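Local structure of uncharacterized protein SPO1766 (Silicibacter pomeroyi, 3DNX) at residues E33-V36 with R42-V45; F35-G40 with L76-R81; D44-G47 with E53-V56; A70-Y75 with L94-S99. The protein is of unknown function but is related to the DNA repair protein MmcB and has a PDDEXK-clan domain, so it may act on DNA. All coordinates share one frame; numbering follows the deposited sequence. Where two conformers were deposited one is given.

Interaction 1: residues E33-V36 with R42-V45; sequences EEFV and RVDV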
loop_
_atom_site.group_PDB
_atom_site.type_symbol
_atom_site.label_atom_id
_atom_site.label_comp_id
_atom_site.label_asym_id
_atom_site.label_seq_id
_atom_site.Cartn_x
_atom_site.Cartn_y
_atom_site.Cartn_z
ATOM N N GLU A 33 -7.704 -0.030 -6.412
ATOM C CA GLU A 33 -8.594 -0.462 -7.446
ATOM C C GLU A 33 -8.228 -1.826 -8.036
ATOM O O GLU A 33 -7.060 -2.253 -8.051
ATOM C CB GLU A 33 -8.623 0.581 -8.569
ATOM C CG GLU A 33 -9.397 1.820 -8.279
ATOM C CD GLU A 33 -9.581 2.696 -9.547
ATOM O OE1 GLU A 33 -10.025 2.174 -10.630
ATOM O OE2 GLU A 33 -9.317 3.913 -9.460
ATOM N N GLU A 34 -9.257 -2.515 -8.528
ATOM C CA GLU A 34 -9.087 -3.805 -9.215
ATOM C C GLU A 34 -8.340 -4.792 -8.347
ATOM O O GLU A 34 -7.354 -5.364 -8.741
ATOM C CB GLU A 34 -8.370 -3.584 -10.540
ATOM C CG GLU A 34 -9.060 -2.536 -11.369
ATOM C CD GLU A 34 -8.489 -2.423 -12.750
ATOM O OE1 GLU A 34 -7.251 -2.370 -12.873
ATOM O OE2 GLU A 34 -9.291 -2.363 -13.712
ATOM N N PHE A 35 -8.842 -4.973 -7.141
ATOM C CA PHE A 35 -8.256 -5.847 -6.178
ATOM C C PHE A 35 -8.715 -7.312 -6.281
ATOM O O PHE A 35 -9.918 -7.581 -6.387
ATOM C CB PHE A 35 -8.607 -5.357 -4.801
ATOM C CG PHE A 35 -7.990 -6.151 -3.734
ATOM C CD1 PHE A 35 -8.750 -7.017 -2.986
ATOM C CD2 PHE A 35 -6.626 -6.072 -3.497
ATOM C CE1 PHE A 35 -8.194 -7.757 -1.981
ATOM C CE2 PHE A 35 -6.064 -6.840 -2.507
ATOM C CZ PHE A 35 -6.852 -7.673 -1.731
ATOM N N VAL A 36 -7.772 -8.233 -6.174
ATOM C CA VAL A 36 -8.034 -9.686 -6.306
ATOM C C VAL A 36 -7.962 -10.381 -4.942
ATOM O O VAL A 36 -6.865 -10.683 -4.440
ATOM C CB VAL A 36 -7.071 -10.367 -7.270
ATOM C CG1 VAL A 36 -7.294 -11.889 -7.288
ATOM C CG2 VAL A 36 -7.210 -9.790 -8.655
ATOM N N ARG A 42 -12.415 -10.321 -8.777
ATOM C CA ARG A 42 -11.798 -9.004 -8.762
ATOM C C ARG A 42 -12.812 -7.974 -8.317
ATOM O O ARG A 42 -13.960 -8.001 -8.774
ATOM C CB ARG A 42 -11.255 -8.649 -10.127
ATOM C CG ARG A 42 -10.233 -7.532 -10.063
ATOM C CD ARG A 42 -9.654 -7.242 -11.420
ATOM N NE ARG A 42 -10.685 -6.681 -12.276
ATOM C CZ ARG A 42 -10.496 -6.208 -13.508
ATOM N NH1 ARG A 42 -9.272 -6.183 -14.054
ATOM N NH2 ARG A 42 -11.550 -5.728 -14.187
ATOM N N VAL A 43 -12.428 -7.113 -7.378
ATOM C CA VAL A 43 -13.348 -6.110 -6.886
ATOM C C VAL A 43 -12.912 -4.730 -7.374
ATOM O O VAL A 43 -11.732 -4.444 -7.467
ATOM C CB VAL A 43 -13.510 -6.133 -5.330
ATOM C CG1 VAL A 43 -13.789 -7.555 -4.781
ATOM C CG2 VAL A 43 -12.373 -5.514 -4.656
ATOM N N ASP A 44 -13.883 -3.876 -7.675
ATOM C CA ASP A 44 -13.602 -2.574 -8.310
ATOM C C ASP A 44 -12.821 -1.618 -7.395
ATOM O O ASP A 44 -11.847 -1.011 -7.827
ATOM C CB ASP A 44 -14.912 -1.926 -8.745
ATOM C CG ASP A 44 -15.632 -2.729 -9.831
ATOM O OD1 ASP A 44 -14.956 -3.470 -10.576
ATOM O OD2 ASP A 44 -16.870 -2.576 -9.914
ATOM N N VAL A 45 -13.261 -1.516 -6.143
ATOM C CA VAL A 45 -12.527 -0.790 -5.134
ATOM C C VAL A 45 -12.519 -1.610 -3.848
ATOM O O VAL A 45 -13.564 -2.101 -3.402
ATOM C CB VAL A 45 -13.117 0.615 -4.874
ATOM C CG1 VAL A 45 -12.366 1.322 -3.712
ATOM C CG2 VAL A 45 -13.032 1.464 -6.135
HETATM O O HOH W 1 -11.996 -0.020 -10.440
#
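Glu33 faces Val45 in a beta hairpin made by strands 30-35 and 43-48. A G1 beta bulge interrupts the pairing. Glu33 and Val45 form an antiparallel non-hydrogen-bonded pair, and Glu33 CA points a C-H at Asp44 O, 3.3 Å away. A water donates to both Glu33 OE1 and Asp44 O, tying the carboxylate to the neighbouring strand. The other oxygen, Glu33 OE2, forms a salt bridge with Arg144 of the second subunit.

Glu34 is the bulge residue, with positive phi (55°). It shares Val43 as its partner with Phe35. Its N donates to Asp44 O at 3.1 Å, from well above the carbonyl plane. At this corner Asp44 N donates to Glu58 OE2 and Asp44 OD2 accepts from Cys59 N; a sodium ion is bound nearby by Cys59 and Asp65. The Asp44 and Glu58 pair is consistent with the acidic site of PDDEXK proteins. In one of two conformers Glu34 OE2 lies over a face of the Arg42 guanidinium, a long, charge-only and doubtful salt bridge.

Phe35 N bonds to Val43 O at 3.0 Å, in the carbonyl plane. Val43 N returns a shorter bond to Phe35 O, at 2.7 Å and nearly straight. With CG anti to the backbone N (chi1 -177°), the Phe35 ring runs off to helix 122-144. Val36 adds one touch, its CG2 lying 4.0 Å from Arg42 CG.

Interaction 2: residues F35-G40 with L76-R81; sequences FVPARG and LEWCDR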
loop_
_atom_site.group_PDB
_atom_site.type_symbol
_atom_site.label_atom_id
_atom_site.label_comp_id
_atom_site.label_asym_id
_atom_site.label_seq_id
_atom_site.Cartn_x
_atom_site.Cartn_y
_atom_site.Cartn_z
ATOM N N PHE A 35 -8.842 -4.973 -7.141
ATOM C CA PHE A 35 -8.256 -5.847 -6.178
ATOM C C PHE A 35 -8.715 -7.312 -6.281
ATOM O O PHE A 35 -9.918 -7.581 -6.387
ATOM C CB PHE A 35 -8.607 -5.357 -4.801
ATOM C CG PHE A 35 -7.990 -6.151 -3.734
ATOM C CD1 PHE A 35 -8.750 -7.017 -2.986
ATOM C CD2 PHE A 35 -6.626 -6.072 -3.497
ATOM C CE1 PHE A 35 -8.194 -7.757 -1.981
ATOM C CE2 PHE A 35 -6.064 -6.840 -2.507
ATOM C CZ PHE A 35 -6.852 -7.673 -1.731
ATOM N N VAL A 36 -7.772 -8.233 -6.174
ATOM C CA VAL A 36 -8.034 -9.686 -6.306
ATOM C C VAL A 36 -7.962 -10.381 -4.942
ATOM O O VAL A 36 -6.865 -10.683 -4.440
ATOM C CB VAL A 36 -7.071 -10.367 -7.270
ATOM C CG1 VAL A 36 -7.294 -11.889 -7.288
ATOM C CG2 VAL A 36 -7.210 -9.790 -8.655
ATOM N N PRO A 37 -9.123 -10.644 -4.325
ATOM C CA PRO A 37 -9.115 -11.315 -3.018
ATOM C C PRO A 37 -8.872 -12.827 -3.066
ATOM O O PRO A 37 -8.488 -13.426 -2.052
ATOM C CB PRO A 37 -10.499 -10.975 -2.458
ATOM C CG PRO A 37 -11.378 -10.776 -3.677
ATOM C CD PRO A 37 -10.486 -10.291 -4.780
ATOM N N ALA A 38 -9.100 -13.432 -4.227
ATOM C CA ALA A 38 -8.972 -14.868 -4.413
ATOM C C ALA A 38 -9.038 -15.099 -5.910
ATOM O O ALA A 38 -9.575 -14.265 -6.649
ATOM C CB ALA A 38 -10.111 -15.636 -3.704
ATOM N N ARG A 39 -8.471 -16.220 -6.335
ATOM C CA ARG A 39 -8.484 -16.629 -7.734
ATOM C C ARG A 39 -9.867 -16.482 -8.313
ATOM O O ARG A 39 -10.830 -16.925 -7.700
ATOM C CB ARG A 39 -8.097 -18.101 -7.865
ATOM C CG ARG A 39 -6.636 -18.352 -8.048
ATOM C CD ARG A 39 -6.440 -19.710 -8.680
ATOM N NE ARG A 39 -5.045 -19.993 -8.998
ATOM C CZ ARG A 39 -4.433 -19.698 -10.145
ATOM N NH1 ARG A 39 -5.078 -19.088 -11.130
ATOM N NH2 ARG A 39 -3.157 -20.029 -10.301
ATOM N N GLY A 40 -9.961 -15.890 -9.500
ATOM C CA GLY A 40 -11.232 -15.777 -10.201
ATOM C C GLY A 40 -12.139 -14.638 -9.775
ATOM O O GLY A 40 -13.200 -14.471 -10.349
ATOM N N LEU A 76 -19.175 -11.131 -0.578
ATOM C CA LEU A 76 -19.477 -10.905 0.839
ATOM C C LEU A 76 -18.464 -11.490 1.837
ATOM O O LEU A 76 -18.129 -10.856 2.853
ATOM C CB LEU A 76 -20.901 -11.411 1.132
ATOM C CG LEU A 76 -22.016 -10.627 0.398
ATOM C CD1 LEU A 76 -23.417 -11.001 0.911
ATOM C CD2 LEU A 76 -21.779 -9.114 0.515
ATOM N N GLU A 77 -17.997 -12.704 1.554
ATOM C CA GLU A 77 -17.056 -13.386 2.406
ATOM C C GLU A 77 -15.661 -12.763 2.396
ATOM O O GLU A 77 -14.787 -13.197 3.140
ATOM C CB GLU A 77 -16.972 -14.878 2.028
ATOM C CG GLU A 77 -16.435 -15.210 0.619
ATOM C CD GLU A 77 -16.031 -16.672 0.513
ATOM O OE1 GLU A 77 -15.653 -17.250 1.562
ATOM O OE2 GLU A 77 -16.082 -17.246 -0.602
ATOM N N TRP A 78 -15.445 -11.762 1.553
ATOM C CA TRP A 78 -14.134 -11.129 1.433
ATOM C C TRP A 78 -14.098 -9.714 1.985
ATOM O O TRP A 78 -13.148 -8.991 1.699
ATOM C CB TRP A 78 -13.699 -11.123 -0.032
ATOM C CG TRP A 78 -13.583 -12.491 -0.571
ATOM C CD1 TRP A 78 -14.418 -13.090 -1.461
ATOM C CD2 TRP A 78 -12.591 -13.472 -0.219
ATOM N NE1 TRP A 78 -14.002 -14.386 -1.700
ATOM C CE2 TRP A 78 -12.886 -14.643 -0.950
ATOM C CE3 TRP A 78 -11.485 -13.471 0.646
ATOM C CZ2 TRP A 78 -12.113 -15.786 -0.860
ATOM C CZ3 TRP A 78 -10.716 -14.596 0.732
ATOM C CH2 TRP A 78 -11.035 -15.753 -0.010
ATOM N N CYS A 79 -15.125 -9.325 2.758
ATOM C CA CYS A 79 -15.206 -7.978 3.320
ATOM C C CYS A 79 -16.019 -7.921 4.607
ATOM O O CYS A 79 -16.718 -8.855 4.947
ATOM C CB CYS A 79 -15.779 -6.993 2.288
ATOM S SG CYS A 79 -17.461 -7.313 1.726
ATOM N N ASP A 80 -15.831 -6.848 5.363
ATOM C CA ASP A 80 -16.659 -6.544 6.508
ATOM C C ASP A 80 -17.954 -5.877 6.046
ATOM O O ASP A 80 -19.000 -6.157 6.604
ATOM C CB ASP A 80 -15.941 -5.614 7.472
ATOM C CG ASP A 80 -14.700 -6.214 8.038
ATOM O OD1 ASP A 80 -14.744 -7.360 8.553
ATOM O OD2 ASP A 80 -13.684 -5.536 8.003
ATOM N N ARG A 81 -17.873 -5.015 5.028
ATOM C CA ARG A 81 -19.024 -4.301 4.479
ATOM C C ARG A 81 -18.912 -4.270 2.956
ATOM O O ARG A 81 -17.838 -4.070 2.420
ATOM C CB ARG A 81 -19.106 -2.880 5.013
ATOM C CG ARG A 81 -19.274 -2.789 6.523
ATOM C CD ARG A 81 -19.627 -1.386 6.939
ATOM N NE ARG A 81 -19.347 -1.129 8.345
ATOM C CZ ARG A 81 -20.250 -0.942 9.303
ATOM N NH1 ARG A 81 -19.847 -0.714 10.541
ATOM N NH2 ARG A 81 -21.534 -0.934 9.047
#
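Pro37 packs on the indole of Trp78, and this pair carries most of the contact. Pro37 CB stands over one face of the ring, 3.7 Å above its plane and displaced toward the rim. Its nearest ring atom is Trp78 CG, at 3.9 Å. The two side chains cross at about a right angle. Pro37 O lies over the same ring system, 3.8 Å from Trp78 CZ3. Ala38 extends the patch: its CB is 3.5 Å from Trp78 CZ2, meeting the benzene part of the indole at a slant.

The tryptophan is turned to meet this loop. Its CG is anti to the carbonyl carbon (chi1 -61°), and chi2 of 108° sets the ring broadside to Pro37. On the opposite face lies Glu77 CG, so the indole is held between its sequence neighbour and the proline. Arg124 makes a cation-pi contact with the same ring. Leu128 of helix 122-144 touches both Pro37 and Trp78. No hydrogen bond crosses between the segments.

Replacing Trp78 by an alanine would probably leave Pro37 and Ala38 facing a gap and Arg124 without its aromatic partner.

The contact joins two loops. Segment 35-40 links the strands of the first hairpin. Segment 76-81 closes the beta-alpha-beta crossover from strand 54-59 through helix 63-68 to strand 81-86, a connection found in the PDDEXK fold.

Interaction 3: residues D44-G47 with E53-V56; sequences DVMG and EIWV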
loop_
_atom_site.group_PDB
_atom_site.type_symbol
_atom_site.label_atom_id
_atom_site.label_comp_id
_atom_site.label_asym_id
_atom_site.label_seq_id
_atom_site.Cartn_x
_atom_site.Cartn_y
_atom_site.Cartn_z
ATOM N N ASP A 44 -13.883 -3.876 -7.675
ATOM C CA ASP A 44 -13.602 -2.574 -8.310
ATOM C C ASP A 44 -12.821 -1.618 -7.395
ATOM O O ASP A 44 -11.847 -1.011 -7.827
ATOM C CB ASP A 44 -14.912 -1.926 -8.745
ATOM C CG ASP A 44 -15.632 -2.729 -9.831
ATOM O OD1 ASP A 44 -14.956 -3.470 -10.576
ATOM O OD2 ASP A 44 -16.870 -2.576 -9.914
ATOM N N VAL A 45 -13.261 -1.516 -6.143
ATOM C CA VAL A 45 -12.527 -0.790 -5.134
ATOM C C VAL A 45 -12.519 -1.610 -3.848
ATOM O O VAL A 45 -13.564 -2.101 -3.402
ATOM C CB VAL A 45 -13.117 0.615 -4.874
ATOM C CG1 VAL A 45 -12.366 1.322 -3.712
ATOM C CG2 VAL A 45 -13.032 1.464 -6.135
HETATM N N MSE A 46 -11.325 -1.747 -3.259
HETATM C CA MSE A 46 -11.222 -2.204 -1.880
HETATM C C MSE A 46 -10.851 -1.041 -0.995
HETATM O O MSE A 46 -9.892 -0.329 -1.310
HETATM C CB MSE A 46 -10.217 -3.346 -1.727
HETATM C CG MSE A 46 -10.150 -3.851 -0.236
HETATM SE SE MSE A 46 -8.990 -5.293 0.170
HETATM C CE MSE A 46 -8.329 -4.741 1.968
ATOM N N GLY A 47 -11.609 -0.853 0.095
ATOM C CA GLY A 47 -11.300 0.173 1.092
ATOM C C GLY A 47 -10.764 -0.451 2.355
ATOM O O GLY A 47 -11.242 -1.523 2.773
ATOM N N GLU A 53 -10.698 -2.348 9.012
ATOM C CA GLU A 53 -12.010 -2.661 8.418
ATOM C C GLU A 53 -11.826 -2.826 6.880
ATOM O O GLU A 53 -11.055 -2.092 6.256
ATOM C CB GLU A 53 -13.011 -1.539 8.748
ATOM C CG GLU A 53 -13.079 -1.092 10.262
ATOM C CD GLU A 53 -12.253 0.201 10.604
ATOM O OE1 GLU A 53 -12.773 1.137 11.251
ATOM O OE2 GLU A 53 -11.098 0.306 10.236
ATOM N N ILE A 54 -12.453 -3.833 6.283
ATOM C CA ILE A 54 -12.332 -4.069 4.838
ATOM C C ILE A 54 -13.715 -3.866 4.196
ATOM O O ILE A 54 -14.706 -4.487 4.595
ATOM C CB ILE A 54 -11.750 -5.487 4.518
ATOM C CG1 ILE A 54 -10.299 -5.587 5.011
ATOM C CG2 ILE A 54 -11.747 -5.782 2.993
ATOM C CD1 ILE A 54 -9.888 -6.996 5.334
ATOM N N TRP A 55 -13.752 -2.959 3.208
ATOM C CA TRP A 55 -14.930 -2.648 2.420
ATOM C C TRP A 55 -14.691 -2.999 0.971
ATOM O O TRP A 55 -13.618 -2.759 0.433
ATOM C CB TRP A 55 -15.213 -1.155 2.490
ATOM C CG TRP A 55 -15.720 -0.664 3.804
ATOM C CD1 TRP A 55 -15.744 -1.324 4.995
ATOM C CD2 TRP A 55 -16.245 0.640 4.059
ATOM N NE1 TRP A 55 -16.234 -0.502 5.987
ATOM C CE2 TRP A 55 -16.558 0.707 5.431
ATOM C CE3 TRP A 55 -16.445 1.754 3.273
ATOM C CZ2 TRP A 55 -17.099 1.842 6.023
ATOM C CZ3 TRP A 55 -17.004 2.897 3.872
ATOM C CH2 TRP A 55 -17.313 2.912 5.230
ATOM N N VAL A 56 -15.675 -3.613 0.351
ATOM C CA VAL A 56 -15.668 -3.846 -1.072
ATOM C C VAL A 56 -16.740 -2.927 -1.649
ATOM O O VAL A 56 -17.902 -2.888 -1.165
ATOM C CB VAL A 56 -15.963 -5.315 -1.400
ATOM C CG1 VAL A 56 -16.491 -5.473 -2.857
ATOM C CG2 VAL A 56 -14.717 -6.169 -1.095
#
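Gly47 and Trp55 exchange two backbone hydrogen bonds in the antiparallel hairpin of strands 43-48 and 54-59, part of the mixed sheet of this PDDEXK-clan domain. Gly47 N donates to Trp55 O at 2.8 Å, and Trp55 N donates to Gly47 O at 2.9 Å. Both bonds are close to straight. Next to them, Met46 and Val56 form a non-hydrogen-bonded pair. Here the backbones meet through C-H groups, as in Val56 CA to Val45 O at 3.6 Å.

The tight part lies on the face that carries Met46 and Val56. Met46 is a selenomethionine. Its chain runs out extended from CA, with CG anti to the backbone N (chi1 -178°), and then bends at SE toward Ile54. There its CE rests on both branches of the isoleucine. Phe132 and Leu128 of helix 122-144 pack on Met46 and Ile54 respectively, so this face is well buried.

The other face is looser between the two strands. Gly47 has no side chain to set against Trp55, and the indole leads away from it. The indole instead meets the rings of Phe29 and Phe83, and Leu24 of helix 12-26. The end at Glu53 is partly exposed. Its carboxylate turns back to Lys51 N and does not reach across the hairpin.

At the buried end of the selenomethionine, Met46 CE lies 3.7 Å from both CG1 and CG2 of Ile54.

Interaction 4: residues A70-Y75 with L94-S99; sequences AKWQGY and LLPAES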
loop_
_atom_site.group_PDB
_atom_site.type_symbol
_atom_site.label_atom_id
_atom_site.label_comp_id
_atom_site.label_asym_id
_atom_site.label_seq_id
_atom_site.Cartn_x
_atom_site.Cartn_y
_atom_site.Cartn_z
ATOM N N ALA A 70 -23.897 -10.686 -11.385
ATOM C CA ALA A 70 -24.902 -11.613 -10.796
ATOM C C ALA A 70 -24.412 -12.454 -9.595
ATOM O O ALA A 70 -25.187 -12.755 -8.683
ATOM C CB ALA A 70 -25.470 -12.532 -11.875
ATOM N N LYS A 71 -23.127 -12.805 -9.587
ATOM C CA LYS A 71 -22.529 -13.571 -8.479
ATOM C C LYS A 71 -21.965 -12.665 -7.352
ATOM O O LYS A 71 -21.095 -13.108 -6.606
ATOM C CB LYS A 71 -21.410 -14.507 -8.998
ATOM C CG LYS A 71 -21.774 -15.374 -10.213
ATOM C CD LYS A 71 -22.917 -16.374 -9.931
ATOM C CE LYS A 71 -23.185 -17.268 -11.141
ATOM N NZ LYS A 71 -23.677 -18.649 -10.806
ATOM N N TRP A 72 -22.495 -11.439 -7.220
ATOM C CA TRP A 72 -22.002 -10.442 -6.258
ATOM C C TRP A 72 -22.043 -10.945 -4.818
ATOM O O TRP A 72 -21.261 -10.495 -3.988
ATOM C CB TRP A 72 -22.798 -9.104 -6.351
ATOM C CG TRP A 72 -24.224 -9.238 -5.925
ATOM C CD1 TRP A 72 -25.289 -9.606 -6.704
ATOM C CD2 TRP A 72 -24.747 -9.044 -4.601
ATOM N NE1 TRP A 72 -26.438 -9.677 -5.940
ATOM C CE2 TRP A 72 -26.135 -9.337 -4.648
ATOM C CE3 TRP A 72 -24.173 -8.695 -3.380
ATOM C CZ2 TRP A 72 -26.959 -9.276 -3.515
ATOM C CZ3 TRP A 72 -24.993 -8.622 -2.251
ATOM C CH2 TRP A 72 -26.372 -8.900 -2.329
ATOM N N GLN A 73 -22.987 -11.821 -4.499
ATOM C CA GLN A 73 -23.017 -12.370 -3.142
ATOM C C GLN A 73 -21.691 -13.078 -2.775
ATOM O O GLN A 73 -21.366 -13.164 -1.601
ATOM C CB GLN A 73 -24.216 -13.258 -2.914
ATOM C CG GLN A 73 -25.423 -12.427 -2.493
ATOM C CD GLN A 73 -26.718 -13.077 -2.829
ATOM O OE1 GLN A 73 -27.485 -13.454 -1.944
ATOM N NE2 GLN A 73 -26.986 -13.226 -4.126
ATOM N N GLY A 74 -20.930 -13.515 -3.784
ATOM C CA GLY A 74 -19.600 -14.097 -3.578
ATOM C C GLY A 74 -18.547 -13.146 -3.059
ATOM O O GLY A 74 -17.513 -13.594 -2.521
ATOM N N TYR A 75 -18.777 -11.843 -3.219
ATOM C CA TYR A 75 -17.888 -10.858 -2.634
ATOM C C TYR A 75 -18.036 -10.726 -1.118
ATOM O O TYR A 75 -17.127 -10.251 -0.451
ATOM C CB TYR A 75 -18.090 -9.474 -3.229
ATOM C CG TYR A 75 -17.868 -9.331 -4.708
ATOM C CD1 TYR A 75 -18.890 -8.856 -5.528
ATOM C CD2 TYR A 75 -16.635 -9.616 -5.294
ATOM C CE1 TYR A 75 -18.705 -8.675 -6.888
ATOM C CE2 TYR A 75 -16.438 -9.443 -6.683
ATOM C CZ TYR A 75 -17.480 -8.981 -7.466
ATOM O OH TYR A 75 -17.343 -8.793 -8.823
ATOM N N LEU A 94 -33.356 -0.663 -7.703
ATOM C CA LEU A 94 -33.176 -2.029 -8.223
ATOM C C LEU A 94 -32.024 -2.758 -7.574
ATOM O O LEU A 94 -31.928 -3.960 -7.713
ATOM C CB LEU A 94 -32.981 -1.996 -9.744
ATOM C CG LEU A 94 -34.185 -1.410 -10.518
ATOM C CD1 LEU A 94 -34.031 -1.717 -12.013
ATOM C CD2 LEU A 94 -35.588 -1.861 -10.021
ATOM N N LEU A 95 -31.137 -2.041 -6.868
ATOM C CA LEU A 95 -30.017 -2.714 -6.205
ATOM C C LEU A 95 -30.541 -3.482 -4.954
ATOM O O LEU A 95 -31.543 -3.083 -4.333
ATOM C CB LEU A 95 -28.915 -1.748 -5.827
ATOM C CG LEU A 95 -28.281 -0.960 -6.956
ATOM C CD1 LEU A 95 -27.446 0.326 -6.462
ATOM C CD2 LEU A 95 -27.417 -1.908 -7.766
ATOM N N PRO A 96 -29.862 -4.588 -4.599
ATOM C CA PRO A 96 -30.233 -5.375 -3.404
ATOM C C PRO A 96 -30.380 -4.487 -2.140
ATOM O O PRO A 96 -29.479 -3.685 -1.823
ATOM C CB PRO A 96 -29.065 -6.323 -3.228
ATOM C CG PRO A 96 -28.422 -6.432 -4.571
ATOM C CD PRO A 96 -28.723 -5.158 -5.323
ATOM N N ALA A 97 -31.487 -4.664 -1.433
ATOM C CA ALA A 97 -31.818 -3.860 -0.272
ATOM C C ALA A 97 -30.799 -3.969 0.854
ATOM O O ALA A 97 -30.605 -3.013 1.600
ATOM C CB ALA A 97 -33.167 -4.284 0.242
ATOM N N GLU A 98 -30.169 -5.134 0.959
ATOM C CA GLU A 98 -29.238 -5.492 2.047
ATOM C C GLU A 98 -27.853 -4.864 1.897
ATOM O O GLU A 98 -27.078 -4.821 2.850
ATOM C CB GLU A 98 -29.111 -7.025 2.167
ATOM C CG GLU A 98 -29.126 -7.826 0.827
ATOM C CD GLU A 98 -30.509 -7.854 0.135
ATOM O OE1 GLU A 98 -31.532 -7.636 0.803
ATOM O OE2 GLU A 98 -30.568 -8.063 -1.085
ATOM N N SER A 99 -27.538 -4.404 0.691
ATOM C CA SER A 99 -26.263 -3.795 0.382
ATOM C C SER A 99 -26.145 -2.338 0.816
ATOM O O SER A 99 -27.126 -1.619 0.954
ATOM C CB SER A 99 -26.061 -3.869 -1.123
ATOM O OG SER A 99 -26.082 -5.242 -1.513
#
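Trp72 and Pro96 make the main apolar contact. The two side chains slide past each other in opposite directions. Pro96 CG comes to 3.4 Å from Trp72 CZ2, and Pro96 CB is 3.6 Å from the same atom. The proline meets the benzene part of the indole at a slant. Trp72 CG sits between its backbone N and carbonyl carbon (chi1 66°), a crowded position that swings the ring toward segment 94-99. On the other side of the indole, Gln73 CG lies over a face.

Aromatic neighbours complete the cluster. Trp84 meets Trp72 edge-to-face, and the Tyr82 ring also touches it. Both lie on strand 81-86. Segment 70-75 belongs to the beta-alpha-beta crossover that leads into that strand, and segment 94-99 leads on to strand 100-104. The contact thus joins two connections of the mixed sheet beside the strand between them. An alanine in place of Trp72 would probably open a gap beside Pro96 CG and take from Trp84 its edge-to-face partner.

Polar atoms play a smaller part. Ser99 OG is 3.6 Å from Trp72 CZ3, and no hydrogen bond crosses between the segments. Bonds inside each segment shape them instead. Pro96 to Ser99 is a type I beta turn, with Ser99 N bonded to Pro96 O. On the tryptophan side, Tyr75 N bonds to Trp72 O at 2.9 Å.

Interactions 1 and 3 are sheet pairings built on backbone hydrogen bonds, and they share strand 43-48. Interaction 3 is the buried one. Interaction 1 is partly exposed and carries charges, a water and the edge that reaches the second subunit. Phe35 CE1 meets Met46 SE at 3.4 Å, so the two pack on each other. Interactions 2 and 4 join loops through one tryptophan and one proline each, without a hydrogen bond across. Interaction 2 starts from the same strand end as interaction 1 and sits against helix 122-144. Interaction 4 lies farthest out, about 14 Å from the centre of the chain to its own centre.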